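Local coordinates for HTPA Reductase (Selaginella moellendorffii, PDB 5U5N), which catalyses the NAD(P)H-dependent reduction of 4-hydroxy-tetrahydrodipicolinate to tetrahydrodipicolinate, a step of lysine biosynthesis by the diaminopimelate pathway, at the interface of chains A and B. Numbering follows the deposited sequence. Chains: chain A/B, HTPA Reductase.

The interface of chains A and B. Residues chain A 136, 232-235; chain B 230-234.
Two edge strands, one from each subunit, run antiparallel about the two-fold axis of this dimer and join into one continuous sheet, a case of assembly through backbone pairing. A:Glu232 and B:Lys234 face each other through a pair of backbone hydrogen bonds: B:Lys234 N gives a 2.7 Å bond to A:Glu232 O in the carbonyl plane, whereas A:Glu232 N reaches B:Lys234 O at 3.0 Å from above the B:Lys234 carbonyl plane. A:Lys234 and B:Glu232 repeat the pair, with A:Lys234 N lying nearly along the C=O axis of B:Glu232.

On one face of the sheet the charged side chains alternate. A:Lys234, extended beyond CG, runs parallel to B:Glu232, bringing NZ within 3.6 Å of OE1 in a salt bridge. The two glutamates cross obliquely with their carboxylates nearly parallel, and A:Glu232 OE1 comes to 3.3 Å from B:Glu232 OE1; if both carboxylates are charged, the nearby lysine NZ groups would probably ease their repulsion.

The opposite face is aromatic. A:Phe233 and B:Phe233 cross at about a right angle on the axis, their CD1 atoms 3.6 Å apart. Behind them A:Phe136, with CG anti to the backbone N (chi1 167°), runs antiparallel to B:Phe233, CE1 to CE1 at 4.0 Å. B:Phe231 brings CE2 to 3.3 Å from CB of A:His235, a residue whose CG stands between its backbone N and carbonyl carbon (chi1 58°), turning the imidazole away. An alanine in place of B:Phe231 would probably loosen this apolar layer, because the ring contacts with A:His235 CB and A:Phe136 CB would vanish.

The paired segments belong to strand 229-238 of each chain, while A:Phe136 comes from helix 131-146, packed against the aromatic face of the shared sheet.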
loop_
_atom_site.group_PDB
_atom_site.type_symbol
_atom_site.label_atom_id
_atom_site.label_comp_id
_atom_site.label_asym_id
_atom_site.label_seq_id
_atom_site.Cartn_x
_atom_site.Cartn_y
_atom_site.Cartn_z
ATOM N N PHE A 136 -3.264 -4.851 3.844
ATOM C CA PHE A 136 -2.695 -4.593 2.525
ATOM C C PHE A 136 -3.767 -4.631 1.449
ATOM O O PHE A 136 -3.823 -3.750 0.586
ATOM C CB PHE A 136 -1.614 -5.621 2.171
ATOM C CG PHE A 136 -1.216 -5.596 0.733
ATOM C CD1 PHE A 136 -0.578 -4.445 0.223
ATOM C CD2 PHE A 136 -1.476 -6.670 -0.126
ATOM C CE1 PHE A 136 -0.204 -4.369 -1.115
ATOM C CE2 PHE A 136 -1.077 -6.603 -1.469
ATOM C CZ PHE A 136 -0.452 -5.440 -1.965
ATOM N N GLU A 232 6.751 -3.727 -7.697
ATOM C CA GLU A 232 6.583 -5.093 -7.256
ATOM C C GLU A 232 6.078 -5.093 -5.807
ATOM O O GLU A 232 6.650 -4.407 -4.954
ATOM C CB GLU A 232 7.869 -5.877 -7.438
ATOM C CG GLU A 232 7.753 -7.362 -7.048
ATOM C CD GLU A 232 9.067 -8.099 -7.157
ATOM O OE1 GLU A 232 9.982 -7.841 -6.324
ATOM O OE2 GLU A 232 9.209 -8.868 -8.135
ATOM N N PHE A 233 5.000 -5.851 -5.557
ATOM C CA PHE A 233 4.469 -6.030 -4.226
ATOM C C PHE A 233 4.396 -7.526 -3.942
ATOM O O PHE A 233 3.928 -8.291 -4.790
ATOM C CB PHE A 233 3.072 -5.441 -4.039
ATOM C CG PHE A 233 2.914 -4.065 -4.547
ATOM C CD1 PHE A 233 3.738 -3.039 -4.126
ATOM C CD2 PHE A 233 1.917 -3.776 -5.450
ATOM C CE1 PHE A 233 3.605 -1.767 -4.650
ATOM C CE2 PHE A 233 1.782 -2.512 -5.984
ATOM C CZ PHE A 233 2.616 -1.502 -5.583
ATOM N N LYS A 234 4.890 -7.917 -2.766
ATOM C CA LYS A 234 4.847 -9.278 -2.285
ATOM C C LYS A 234 4.258 -9.357 -0.893
ATOM O O LYS A 234 4.565 -8.507 -0.038
ATOM C CB LYS A 234 6.235 -9.870 -2.167
ATOM C CG LYS A 234 6.893 -10.183 -3.467
ATOM C CD LYS A 234 8.221 -10.875 -3.239
ATOM C CE LYS A 234 8.827 -11.177 -4.590
ATOM N NZ LYS A 234 10.258 -11.559 -4.430
ATOM N N HIS A 235 3.481 -10.411 -0.664
ATOM C CA HIS A 235 3.111 -10.811 0.672
ATOM C C HIS A 235 3.172 -12.337 0.755
ATOM O O HIS A 235 2.532 -13.030 -0.016
ATOM C CB HIS A 235 1.791 -10.178 1.118
ATOM C CG HIS A 235 0.615 -10.472 0.237
ATOM N ND1 HIS A 235 -0.211 -11.550 0.443
ATOM C CD2 HIS A 235 0.058 -9.758 -0.770
ATOM C CE1 HIS A 235 -1.177 -11.542 -0.460
ATOM N NE2 HIS A 235 -1.039 -10.456 -1.211
ATOM N N PHE B 230 6.521 -12.148 5.458
ATOM C CA PHE B 230 7.425 -11.297 4.692
ATOM C C PHE B 230 6.582 -10.470 3.708
ATOM O O PHE B 230 5.841 -11.051 2.886
ATOM C CB PHE B 230 8.423 -12.214 3.948
ATOM C CG PHE B 230 9.366 -11.487 3.022
ATOM C CD1 PHE B 230 10.492 -10.861 3.522
ATOM C CD2 PHE B 230 9.130 -11.444 1.638
ATOM C CE1 PHE B 230 11.356 -10.198 2.680
ATOM C CE2 PHE B 230 9.976 -10.754 0.781
ATOM C CZ PHE B 230 11.097 -10.144 1.306
ATOM N N PHE B 231 6.653 -9.140 3.821
ATOM C CA PHE B 231 6.094 -8.196 2.834
ATOM C C PHE B 231 7.241 -7.467 2.176
ATOM O O PHE B 231 8.186 -7.021 2.827
ATOM C CB PHE B 231 5.197 -7.130 3.492
ATOM C CG PHE B 231 3.861 -7.637 3.942
ATOM C CD1 PHE B 231 3.718 -8.301 5.162
ATOM C CD2 PHE B 231 2.730 -7.484 3.147
ATOM C CE1 PHE B 231 2.475 -8.772 5.570
ATOM C CE2 PHE B 231 1.492 -7.967 3.570
ATOM C CZ PHE B 231 1.369 -8.589 4.772
ATOM N N GLU B 232 7.145 -7.274 0.885
ATOM C CA GLU B 232 8.166 -6.564 0.132
ATOM C C GLU B 232 7.492 -5.688 -0.911
ATOM O O GLU B 232 6.621 -6.161 -1.652
ATOM C CB GLU B 232 9.167 -7.542 -0.494
ATOM C CG GLU B 232 10.323 -6.883 -1.196
ATOM C CD GLU B 232 11.150 -7.871 -2.008
ATOM O OE1 GLU B 232 10.714 -8.213 -3.125
ATOM O OE2 GLU B 232 12.263 -8.263 -1.572
ATOM N N PHE B 233 7.873 -4.406 -0.941
ATOM C CA PHE B 233 7.337 -3.435 -1.861
ATOM C C PHE B 233 8.539 -2.762 -2.539
ATOM O O PHE B 233 9.497 -2.326 -1.873
ATOM C CB PHE B 233 6.523 -2.361 -1.136
ATOM C CG PHE B 233 5.472 -2.889 -0.228
ATOM C CD1 PHE B 233 4.518 -3.783 -0.687
ATOM C CD2 PHE B 233 5.435 -2.524 1.103
ATOM C CE1 PHE B 233 3.550 -4.278 0.182
ATOM C CE2 PHE B 233 4.450 -2.993 1.953
ATOM C CZ PHE B 233 3.522 -3.878 1.505
ATOM N N LYS B 234 8.472 -2.673 -3.865
ATOM C CA LYS B 234 9.482 -2.014 -4.687
ATOM C C LYS B 234 8.825 -1.041 -5.645
ATOM O O LYS B 234 7.754 -1.336 -6.222
ATOM C CB LYS B 234 10.215 -2.997 -5.575
ATOM C CG LYS B 234 11.166 -3.881 -4.860
ATOM C CD LYS B 234 11.930 -4.793 -5.803
ATOM C CE LYS B 234 12.810 -5.645 -4.878
ATOM N NZ LYS B 234 13.729 -6.619 -5.533
#